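Alpha-glucosidase (PDB 5HQA) hydrolyses alpha-glucosidic bonds as a glycoside hydrolase of family 97, with a calcium site beside a sugar pocket that here holds the inhibitor acarbose. Local coordinates at residues W66-G71 / G443-Y448; I123-E128 / V216-Q221; I431-H436 / P449-R454. One frame throughout, in Å; residues are numbered along the deposited sequence.

How the contacts relate
From the N terminus, the chain reaches residues 66-71 first, at the end of strand 53-67, but contact 1 closes only when it returns at 443-448, 372 residues later. Nested inside that long loop, contact 2 pairs 123-128 with 216-221 within the N-terminal beta-sandwich region. Contact 3 opens at 431-436, before contact 1 has closed, and ends at 449-454, so the segments of contacts 1 and 3 alternate and the two loops cross. Contact 1 ties the N-terminal part to the barrel; contact 3 joins two neighbouring barrel strands. These two touch, their centres 12 Å apart, whereas contact 2 lies 28 to 29 Å from either, centre to centre.

Contact 1: W66-G71 / G443-Y448; sequences WQQPWG and GLRRTY
Trp66 carries the guanidinium of Arg446 flat over one face of its indole: the planes are only 3° apart and their centres 3.6 Å. The overlap is offset, with NH2 of Arg446 3.4 Å from CD2 of Trp66, where the two indole rings fuse, and NE 3.5 Å from CZ2, over the six-membered ring. The extended Arg446 chain, its CG anti to the backbone N (chi1 175°), spans the gap between the segments. Helix 245-248 holds both groups: Trp66 NE1 bonds to Asn248 OD1 and Arg446 NH1 to Leu247 O.

At the other end, Arg445 passes the Trp70 ring obliquely, CD 3.7 Å from CH2. A water over the rim of one face of that ring donates to Gln68 OE1 at 2.8 Å and to Trp70 O at 2.8 Å, while accepting a weak bond from Arg445 NH1. Gln68 NE2 bonds to Arg73 O, which holds the amide with OE1 turned to the water.

Arginine offers a flat cation to stack on Trp66 and, in Arg445, an aliphatic stem to lie against Trp70 while NH2 pairs with Glu72. The partly exposed cation-pi stack and this salt bridge probably give the join between N-terminal region and barrel an electrostatic component.

Contact 2: I123-E128 / V216-Q221; sequences IEITKE and VAVKKQ
Ile125 faces two residues at once, Ala217 and Val218, in a classic beta bulge: its carbonyl O accepts from Ala217 N at 2.8 Å and from Val218 N at 3.2 Å. The first donor approaches nearly end-on to the carbonyl, the second on a lone pair. The bulge also brings Ala217 CB within 3.2 Å of Ile125 O.

From the bulge toward Ile123 the strands pair antiparallel, beginning with Ile125 and Val218. Ile123 and Lys220 form the next hydrogen-bonded pair, with Glu124 and Lys219 as the non-hydrogen-bonded pair between; there Glu124 CA makes a C-H...O contact of 3.2 Å to Val218 O. Ile125 and Val218 lie side by side on one face, CD1 of the isoleucine 4.0 Å from CB of the valine. On that face too, Ile123 CD1 rests 3.9 Å from Lys220 CB, while the lysine bends at chi2 (-73°) and ends in a salt bridge with Asp191. On the other face Glu124 OE1 meets the Lys219 CE methylene at 4.0 Å, the charges not in contact; Lys219 makes a cation-pi contact with Trp212. Glu124 OE1 also meets Val216 CG2 at 3.7 Å.

Strand 30-42 pairs with strand 122-134 as well. Its Phe42 and Phe224 of strand 224-234 pack on both isoleucines, Phe40 on Ile125, Leu209 of strand 204-209 on Ala217 and Val218, and Tyr192 on Ile125 and Val218. Lys219 N bonds to Gln413 OE1 at the start of helix 413-428.

Contact 3: I431-H436 / P449-R454; sequences ISINTH and PNWITR. With AC1 (4,6-dideoxy-4-{[(1S,4R,5S,6S)-4,5,6-trihydroxy-3-(hydroxymethyl)cyclohex-2-en-1-yl]amino}-alpha-D-glucopyranose), chain B.
Thr435 and Trp451 meet in the tightly packed part of this parallel pair: the indole NE1 donates to Thr435 OG1 at 2.9 Å, with the hydroxyl 20° out of the ring plane. One face of that indole lies under NH2 of Arg454, 3.3 Å above its plane, over the five-membered ring. Arg454 bends back at chi3 (62°), and its NH1 bonds to Ile439 O. The Thr453 methyl CG2 lies against the Asn434 amide, 3.4 Å from OD1, and Ile452 CG1 sits 3.4 Å from Ile433 O. Backbone bonds run from Ile433 N to Asn450 O and from Thr435 N to Thr453 O. At the N-terminal end of the pair, Asn450 ND2 reaches Ile431 O at 2.9 Å in a nearly straight bond (172°), the acceptor lying in its amide plane.

The looser part is the His436 end. No solvent side appears, since all touching residues are buried, but the His436 ring comes no nearer than 4.9 Å, from His436 CD2 to Arg454 C, and serves the sugar pocket instead. Its ND1 donates to O2B of the acarviosine unit of acarbose at 2.7 Å, in the imidazole plane.

These are adjacent strands of the beta/alpha barrel, linked without a helix. Asp489 OD2 accepts from Asn434 ND2 and bonds to His436 NE2, so it probably fixes the imidazole rotation and directs ND1 at the inhibitor. Asn434 OD1 is buried with no hydrogen-bond partner in the model and faces the edge of the His436 ring.

Contact 1: W66-G71 / G443-Y448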
loop_
_atom_site.group_PDB
_atom_site.type_symbol
_atom_site.label_atom_id
_atom_site.label_comp_id
_atom_site.label_asym_id
_atom_site.label_seq_id
_atom_site.Cartn_x
_atom_site.Cartn_y
_atom_site.Cartn_z
ATOM N N TRP A 66 -9.367 -9.351 17.056
ATOM C CA TRP A 66 -9.398 -7.951 17.451
ATOM C C TRP A 66 -10.174 -7.161 16.404
ATOM O O TRP A 66 -10.417 -7.638 15.290
ATOM C CB TRP A 66 -7.976 -7.392 17.644
ATOM C CG TRP A 66 -7.059 -7.573 16.455
ATOM C CD1 TRP A 66 -6.376 -8.708 16.104
ATOM C CD2 TRP A 66 -6.710 -6.576 15.479
ATOM N NE1 TRP A 66 -5.630 -8.480 14.962
ATOM C CE2 TRP A 66 -5.818 -7.180 14.562
ATOM C CE3 TRP A 66 -7.064 -5.234 15.292
ATOM C CZ2 TRP A 66 -5.281 -6.485 13.471
ATOM C CZ3 TRP A 66 -6.527 -4.545 14.206
ATOM C CH2 TRP A 66 -5.648 -5.174 13.313
ATOM N N GLN A 67 -10.578 -5.948 16.771
ATOM C CA GLN A 67 -11.433 -5.129 15.921
ATOM C C GLN A 67 -10.660 -3.932 15.376
ATOM O O GLN A 67 -9.955 -3.247 16.124
ATOM C CB GLN A 67 -12.677 -4.657 16.683
ATOM C CG GLN A 67 -13.549 -3.731 15.837
ATOM C CD GLN A 67 -15.021 -3.802 16.188
ATOM O OE1 GLN A 67 -15.601 -4.887 16.266
ATOM N NE2 GLN A 67 -15.638 -2.641 16.393
ATOM N N GLN A 68 -10.796 -3.681 14.056
ATOM C CA GLN A 68 -10.160 -2.508 13.460
ATOM C C GLN A 68 -11.052 -1.281 13.608
ATOM O O GLN A 68 -12.276 -1.387 13.508
ATOM C CB GLN A 68 -9.889 -2.727 11.980
ATOM C CG GLN A 68 -9.097 -3.965 11.653
ATOM C CD GLN A 68 -8.291 -3.755 10.397
ATOM O OE1 GLN A 68 -7.263 -3.080 10.427
ATOM N NE2 GLN A 68 -8.762 -4.306 9.278
ATOM N N PRO A 69 -10.472 -0.099 13.826
ATOM C CA PRO A 69 -11.302 1.117 13.792
ATOM C C PRO A 69 -11.861 1.392 12.408
ATOM O O PRO A 69 -12.982 1.891 12.279
ATOM C CB PRO A 69 -10.331 2.217 14.245
ATOM C CG PRO A 69 -8.971 1.697 13.854
ATOM C CD PRO A 69 -9.047 0.196 14.067
ATOM N N TRP A 70 -11.088 1.085 11.372
ATOM C CA TRP A 70 -11.484 1.159 9.975
ATOM C C TRP A 70 -10.622 0.140 9.255
ATOM O O TRP A 70 -9.572 -0.263 9.760
ATOM C CB TRP A 70 -11.262 2.554 9.378
ATOM C CG TRP A 70 -9.853 3.053 9.578
ATOM C CD1 TRP A 70 -9.403 3.843 10.599
ATOM C CD2 TRP A 70 -8.713 2.784 8.749
ATOM N NE1 TRP A 70 -8.056 4.089 10.453
ATOM C CE2 TRP A 70 -7.608 3.450 9.327
ATOM C CE3 TRP A 70 -8.517 2.054 7.572
ATOM C CZ2 TRP A 70 -6.328 3.405 8.767
ATOM C CZ3 TRP A 70 -7.248 2.011 7.020
ATOM C CH2 TRP A 70 -6.170 2.687 7.614
ATOM N N GLY A 71 -11.048 -0.281 8.077
ATOM C CA GLY A 71 -10.244 -1.243 7.358
ATOM C C GLY A 71 -11.031 -1.964 6.283
ATOM O O GLY A 71 -12.152 -1.586 5.931
ATOM N N GLY A 443 2.047 -2.375 7.555
ATOM C CA GLY A 443 0.995 -2.641 8.520
ATOM C C GLY A 443 0.907 -1.674 9.679
ATOM O O GLY A 443 0.134 -1.925 10.612
ATOM N N LEU A 444 1.658 -0.570 9.654
ATOM C CA LEU A 444 1.684 0.322 10.806
ATOM C C LEU A 444 0.367 1.068 11.021
ATOM O O LEU A 444 0.176 1.640 12.102
ATOM C CB LEU A 444 2.844 1.313 10.665
ATOM C CG LEU A 444 4.216 0.685 10.916
ATOM C CD1 LEU A 444 5.325 1.580 10.385
ATOM C CD2 LEU A 444 4.386 0.440 12.414
ATOM N N ARG A 445 -0.546 1.067 10.039
ATOM C CA ARG A 445 -1.882 1.614 10.273
ATOM C C ARG A 445 -2.583 0.946 11.455
ATOM O O ARG A 445 -3.483 1.549 12.051
ATOM C CB ARG A 445 -2.749 1.474 9.009
ATOM C CG ARG A 445 -2.965 0.016 8.569
ATOM C CD ARG A 445 -3.706 -0.071 7.235
ATOM N NE ARG A 445 -3.600 -1.396 6.615
ATOM C CZ ARG A 445 -4.627 -2.222 6.389
ATOM N NH1 ARG A 445 -5.874 -1.889 6.738
ATOM N NH2 ARG A 445 -4.407 -3.394 5.795
ATOM N N ARG A 446 -2.215 -0.287 11.807
ATOM C CA ARG A 446 -2.797 -0.883 13.005
ATOM C C ARG A 446 -2.377 -0.108 14.244
ATOM O O ARG A 446 -3.201 0.206 15.112
ATOM C CB ARG A 446 -2.385 -2.346 13.142
ATOM C CG ARG A 446 -2.907 -2.932 14.458
ATOM C CD ARG A 446 -2.490 -4.360 14.682
ATOM N NE ARG A 446 -3.213 -4.911 15.818
ATOM C CZ ARG A 446 -3.097 -6.166 16.239
ATOM N NH1 ARG A 446 -2.284 -7.006 15.611
ATOM N NH2 ARG A 446 -3.800 -6.581 17.284
ATOM N N THR A 447 -1.089 0.218 14.331
ATOM C CA THR A 447 -0.524 0.884 15.496
ATOM C C THR A 447 -0.860 2.370 15.507
ATOM O O THR A 447 -1.084 2.954 16.576
ATOM C CB THR A 447 0.992 0.685 15.494
ATOM O OG1 THR A 447 1.284 -0.690 15.202
ATOM C CG2 THR A 447 1.587 1.058 16.837
ATOM N N TYR A 448 -0.879 2.990 14.324
ATOM C CA TYR A 448 -1.123 4.423 14.147
ATOM C C TYR A 448 -2.238 4.575 13.128
ATOM O O TYR A 448 -1.981 4.789 11.936
ATOM C CB TYR A 448 0.142 5.149 13.688
ATOM C CG TYR A 448 1.278 4.928 14.647
ATOM C CD1 TYR A 448 1.353 5.644 15.837
ATOM C CD2 TYR A 448 2.249 3.973 14.391
ATOM C CE1 TYR A 448 2.382 5.431 16.738
ATOM C CE2 TYR A 448 3.283 3.756 15.283
ATOM C CZ TYR A 448 3.340 4.485 16.453
ATOM O OH TYR A 448 4.368 4.260 17.337
HETATM O O HOH W 1 -6.863 -0.599 9.182
#

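Contact 2: I123-E128 / V216-Q221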
loop_
_atom_site.group_PDB
_atom_site.type_symbol
_atom_site.label_atom_id
_atom_site.label_comp_id
_atom_site.label_asym_id
_atom_site.label_seq_id
_atom_site.Cartn_x
_atom_site.Cartn_y
_atom_site.Cartn_z
ATOM N N ILE A 123 25.977 0.241 17.999
ATOM C CA ILE A 123 26.336 -0.637 16.897
ATOM C C ILE A 123 25.730 -0.100 15.613
ATOM O O ILE A 123 24.767 0.672 15.613
ATOM C CB ILE A 123 25.915 -2.103 17.142
ATOM C CG1 ILE A 123 24.418 -2.214 17.372
ATOM C CG2 ILE A 123 26.661 -2.681 18.336
ATOM C CD1 ILE A 123 23.717 -2.811 16.210
ATOM N N GLU A 124 26.339 -0.499 14.505
ATOM C CA GLU A 124 25.870 -0.128 13.178
ATOM C C GLU A 124 25.829 -1.394 12.339
ATOM O O GLU A 124 26.879 -1.961 12.012
ATOM C CB GLU A 124 26.774 0.931 12.551
ATOM C CG GLU A 124 26.822 2.212 13.363
ATOM C CD GLU A 124 27.697 3.270 12.730
ATOM O OE1 GLU A 124 27.161 4.321 12.320
ATOM O OE2 GLU A 124 28.919 3.046 12.631
ATOM N N ILE A 125 24.621 -1.850 12.014
ATOM C CA ILE A 125 24.480 -3.006 11.145
ATOM C C ILE A 125 24.894 -2.615 9.735
ATOM O O ILE A 125 24.415 -1.614 9.184
ATOM C CB ILE A 125 23.038 -3.526 11.167
ATOM C CG1 ILE A 125 22.652 -3.995 12.566
ATOM C CG2 ILE A 125 22.838 -4.644 10.123
ATOM C CD1 ILE A 125 21.170 -4.237 12.692
ATOM N N THR A 126 25.796 -3.403 9.144
ATOM C CA THR A 126 26.176 -3.219 7.756
ATOM C C THR A 126 25.594 -4.280 6.839
ATOM O O THR A 126 25.516 -4.048 5.631
ATOM C CB THR A 126 27.701 -3.217 7.610
ATOM O OG1 THR A 126 28.230 -4.401 8.216
ATOM C CG2 THR A 126 28.293 -1.992 8.305
ATOM N N LYS A 127 25.182 -5.426 7.378
ATOM C CA LYS A 127 24.508 -6.429 6.563
ATOM C C LYS A 127 23.628 -7.279 7.460
ATOM O O LYS A 127 24.061 -7.700 8.536
ATOM C CB LYS A 127 25.512 -7.316 5.811
ATOM C CG LYS A 127 24.858 -8.198 4.749
ATOM C CD LYS A 127 25.885 -8.868 3.852
ATOM C CE LYS A 127 26.781 -7.833 3.188
ATOM N NZ LYS A 127 26.038 -6.918 2.285
ATOM N N GLU A 128 22.399 -7.516 7.025
ATOM C CA GLU A 128 21.555 -8.548 7.606
ATOM C C GLU A 128 21.680 -9.780 6.711
ATOM O O GLU A 128 21.450 -9.689 5.500
ATOM C CB GLU A 128 20.101 -8.083 7.715
ATOM C CG GLU A 128 19.214 -9.121 8.383
ATOM C CD GLU A 128 17.768 -8.682 8.530
ATOM O OE1 GLU A 128 17.523 -7.474 8.772
ATOM O OE2 GLU A 128 16.874 -9.555 8.415
ATOM N N VAL A 216 26.417 2.762 6.279
ATOM C CA VAL A 216 25.883 1.749 7.186
ATOM C C VAL A 216 24.376 1.647 6.993
ATOM O O VAL A 216 23.727 2.553 6.460
ATOM C CB VAL A 216 26.240 2.036 8.656
ATOM C CG1 VAL A 216 27.756 2.204 8.820
ATOM C CG2 VAL A 216 25.476 3.247 9.189
ATOM N N ALA A 217 23.815 0.513 7.419
ATOM C CA ALA A 217 22.387 0.277 7.234
ATOM C C ALA A 217 21.559 0.755 8.427
ATOM O O ALA A 217 20.615 1.534 8.255
ATOM C CB ALA A 217 22.128 -1.208 6.965
ATOM N N VAL A 218 21.871 0.279 9.636
ATOM C CA VAL A 218 21.011 0.531 10.794
ATOM C C VAL A 218 21.865 0.913 11.990
ATOM O O VAL A 218 22.794 0.184 12.352
ATOM C CB VAL A 218 20.142 -0.685 11.165
ATOM C CG1 VAL A 218 19.208 -0.319 12.332
ATOM C CG2 VAL A 218 19.351 -1.187 9.961
ATOM N N LYS A 219 21.521 2.027 12.629
ATOM C CA LYS A 219 22.163 2.466 13.858
ATOM C C LYS A 219 21.294 2.073 15.049
ATOM O O LYS A 219 20.107 2.412 15.093
ATOM C CB LYS A 219 22.378 3.979 13.826
ATOM C CG LYS A 219 23.167 4.464 12.613
ATOM C CD LYS A 219 23.145 5.989 12.491
ATOM C CE LYS A 219 23.953 6.466 11.294
ATOM N NZ LYS A 219 23.868 7.943 11.115
ATOM N N LYS A 220 21.880 1.349 16.002
ATOM C CA LYS A 220 21.189 0.961 17.223
ATOM C C LYS A 220 22.097 1.208 18.421
ATOM O O LYS A 220 23.325 1.258 18.306
ATOM C CB LYS A 220 20.766 -0.521 17.204
ATOM C CG LYS A 220 19.726 -0.879 16.146
ATOM C CD LYS A 220 18.341 -0.339 16.512
ATOM C CE LYS A 220 17.275 -0.929 15.601
ATOM N NZ LYS A 220 15.907 -0.501 16.011
ATOM N N GLN A 221 21.483 1.362 19.584
ATOM C CA GLN A 221 22.221 1.419 20.838
ATOM C C GLN A 221 21.729 0.280 21.718
ATOM O O GLN A 221 20.588 0.304 22.194
ATOM C CB GLN A 221 22.039 2.767 21.519
ATOM C CG GLN A 221 22.856 2.902 22.777
ATOM C CD GLN A 221 22.683 4.259 23.414
ATOM O OE1 GLN A 221 21.691 4.509 24.110
ATOM N NE2 GLN A 221 23.639 5.154 23.171
#

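Contact 3: I431-H436 / P449-R454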
loop_
_atom_site.group_PDB
_atom_site.type_symbol
_atom_site.label_atom_id
_atom_site.label_comp_id
_atom_site.label_asym_id
_atom_site.label_seq_id
_atom_site.Cartn_x
_atom_site.Cartn_y
_atom_site.Cartn_z
ATOM N N ILE A 431 -4.958 14.893 12.748
ATOM C CA ILE A 431 -4.810 14.910 11.296
ATOM C C ILE A 431 -4.346 13.532 10.835
ATOM O O ILE A 431 -3.443 12.941 11.442
ATOM C CB ILE A 431 -3.829 16.011 10.854
ATOM C CG1 ILE A 431 -4.447 17.395 11.119
ATOM C CG2 ILE A 431 -3.415 15.831 9.391
ATOM C CD1 ILE A 431 -3.504 18.549 10.868
ATOM N N SER A 432 -4.974 13.021 9.775
ATOM C CA SER A 432 -4.589 11.778 9.122
ATOM C C SER A 432 -3.740 12.075 7.894
ATOM O O SER A 432 -3.893 13.121 7.258
ATOM C CB SER A 432 -5.822 10.972 8.714
ATOM O OG SER A 432 -6.548 10.585 9.870
ATOM N N ILE A 433 -2.863 11.126 7.549
ATOM C CA ILE A 433 -1.809 11.336 6.563
ATOM C C ILE A 433 -1.971 10.344 5.420
ATOM O O ILE A 433 -2.138 9.138 5.649
ATOM C CB ILE A 433 -0.411 11.212 7.196
ATOM C CG1 ILE A 433 -0.190 12.337 8.208
ATOM C CG2 ILE A 433 0.675 11.262 6.125
ATOM C CD1 ILE A 433 -0.240 13.734 7.585
ATOM N N ASN A 434 -1.911 10.865 4.193
ATOM C CA ASN A 434 -1.887 10.101 2.947
ATOM C C ASN A 434 -0.538 10.394 2.297
ATOM O O ASN A 434 -0.322 11.503 1.800
ATOM C CB ASN A 434 -3.066 10.533 2.065
ATOM C CG ASN A 434 -2.938 10.098 0.612
ATOM O OD1 ASN A 434 -2.148 9.217 0.266
ATOM N ND2 ASN A 434 -3.752 10.714 -0.251
ATOM N N THR A 435 0.385 9.427 2.320
ATOM C CA THR A 435 1.779 9.680 1.948
ATOM C C THR A 435 2.036 9.270 0.505
ATOM O O THR A 435 1.951 8.081 0.175
ATOM C CB THR A 435 2.745 8.912 2.849
ATOM O OG1 THR A 435 2.424 9.141 4.223
ATOM C CG2 THR A 435 4.190 9.364 2.580
ATOM N N HIS A 436 2.406 10.230 -0.341
ATOM C CA HIS A 436 2.922 9.903 -1.665
ATOM C C HIS A 436 4.447 9.919 -1.655
ATOM O O HIS A 436 5.069 10.621 -0.854
ATOM C CB HIS A 436 2.355 10.851 -2.730
ATOM C CG HIS A 436 0.932 10.534 -3.085
ATOM N ND1 HIS A 436 0.464 10.517 -4.383
ATOM C CD2 HIS A 436 -0.115 10.174 -2.301
ATOM C CE1 HIS A 436 -0.815 10.176 -4.380
ATOM N NE2 HIS A 436 -1.192 9.974 -3.128
ATOM N N PRO A 449 -3.495 4.457 13.563
ATOM C CA PRO A 449 -4.608 4.421 12.609
ATOM C C PRO A 449 -4.858 5.726 11.870
ATOM O O PRO A 449 -5.774 5.763 11.043
ATOM C CB PRO A 449 -5.807 4.059 13.493
ATOM C CG PRO A 449 -5.191 3.327 14.678
ATOM C CD PRO A 449 -3.900 4.037 14.917
ATOM N N ASN A 450 -4.099 6.794 12.110
ATOM C CA ASN A 450 -4.239 7.972 11.263
ATOM C C ASN A 450 -3.358 7.903 10.024
ATOM O O ASN A 450 -3.429 8.802 9.179
ATOM C CB ASN A 450 -3.930 9.250 12.048
ATOM C CG ASN A 450 -2.477 9.365 12.407
ATOM O OD1 ASN A 450 -1.857 8.390 12.827
ATOM N ND2 ASN A 450 -1.907 10.549 12.217
ATOM N N TRP A 451 -2.529 6.864 9.890
ATOM C CA TRP A 451 -1.747 6.660 8.669
ATOM C C TRP A 451 -2.629 5.875 7.703
ATOM O O TRP A 451 -2.540 4.652 7.577
ATOM C CB TRP A 451 -0.440 5.931 8.969
ATOM C CG TRP A 451 0.646 6.241 7.969
ATOM C CD1 TRP A 451 0.507 6.915 6.787
ATOM C CD2 TRP A 451 2.036 5.924 8.087
ATOM N NE1 TRP A 451 1.725 7.031 6.159
ATOM C CE2 TRP A 451 2.680 6.431 6.937
ATOM C CE3 TRP A 451 2.799 5.264 9.055
ATOM C CZ2 TRP A 451 4.053 6.297 6.729
ATOM C CZ3 TRP A 451 4.167 5.137 8.850
ATOM C CH2 TRP A 451 4.778 5.652 7.697
ATOM N N ILE A 452 -3.504 6.604 7.006
ATOM C CA ILE A 452 -4.663 5.944 6.409
ATOM C C ILE A 452 -4.344 5.305 5.061
ATOM O O ILE A 452 -4.923 4.266 4.721
ATOM C CB ILE A 452 -5.850 6.921 6.302
ATOM C CG1 ILE A 452 -5.454 8.192 5.551
ATOM C CG2 ILE A 452 -6.352 7.262 7.691
ATOM C CD1 ILE A 452 -6.607 9.143 5.340
ATOM N N THR A 453 -3.432 5.871 4.279
ATOM C CA THR A 453 -3.158 5.313 2.964
ATOM C C THR A 453 -1.840 5.893 2.454
ATOM O O THR A 453 -1.224 6.755 3.090
ATOM C CB THR A 453 -4.331 5.582 2.006
ATOM O OG1 THR A 453 -4.217 4.741 0.850
ATOM C CG2 THR A 453 -4.376 7.060 1.572
ATOM N N ARG A 454 -1.403 5.394 1.302
ATOM C CA ARG A 454 -0.184 5.887 0.674
ATOM C C ARG A 454 -0.203 5.497 -0.794
ATOM O O ARG A 454 -1.030 4.698 -1.237
ATOM C CB ARG A 454 1.067 5.330 1.364
ATOM C CG ARG A 454 1.365 3.861 1.025
ATOM C CD ARG A 454 2.312 3.266 2.066
ATOM N NE ARG A 454 1.693 3.295 3.388
ATOM C CZ ARG A 454 2.353 3.481 4.527
ATOM N NH1 ARG A 454 3.674 3.662 4.518
ATOM N NH2 ARG A 454 1.687 3.487 5.681
HETATM C C1 AC1 B . 7.395 12.678 -10.806
HETATM O O2 AC1 B . 7.961 10.477 -10.049
HETATM C C2 AC1 B . 7.248 11.668 -9.677
HETATM C C4A AC1 B . 0.996 14.970 -6.919
HETATM C C3 AC1 B . 5.802 11.375 -9.377
HETATM O O3 AC1 B . 5.697 10.366 -8.358
HETATM C C4 AC1 B . 5.095 12.644 -8.981
HETATM N N4A AC1 B . 3.740 12.413 -8.387
HETATM C C5 AC1 B . 5.027 13.367 -10.317
HETATM O O5 AC1 B . 6.406 13.798 -10.674
HETATM C C6 AC1 B . 4.130 14.567 -10.340
HETATM C C1B AC1 B . 3.481 13.144 -7.096
HETATM C C2B AC1 B . 1.977 12.731 -6.501
HETATM O O2B AC1 B . 1.890 11.307 -6.501
HETATM C C3B AC1 B . 0.950 13.365 -7.221
HETATM O O3B AC1 B . -0.372 12.894 -6.860
HETATM O O4 AC1 B . 0.058 15.645 -7.734
HETATM C C5B AC1 B . 2.306 15.545 -7.118
HETATM C C7B AC1 B . 3.600 14.561 -7.179
HETATM C C6B AC1 B . 2.508 17.000 -6.663
HETATM O O6B AC1 B . 2.556 17.007 -5.271
#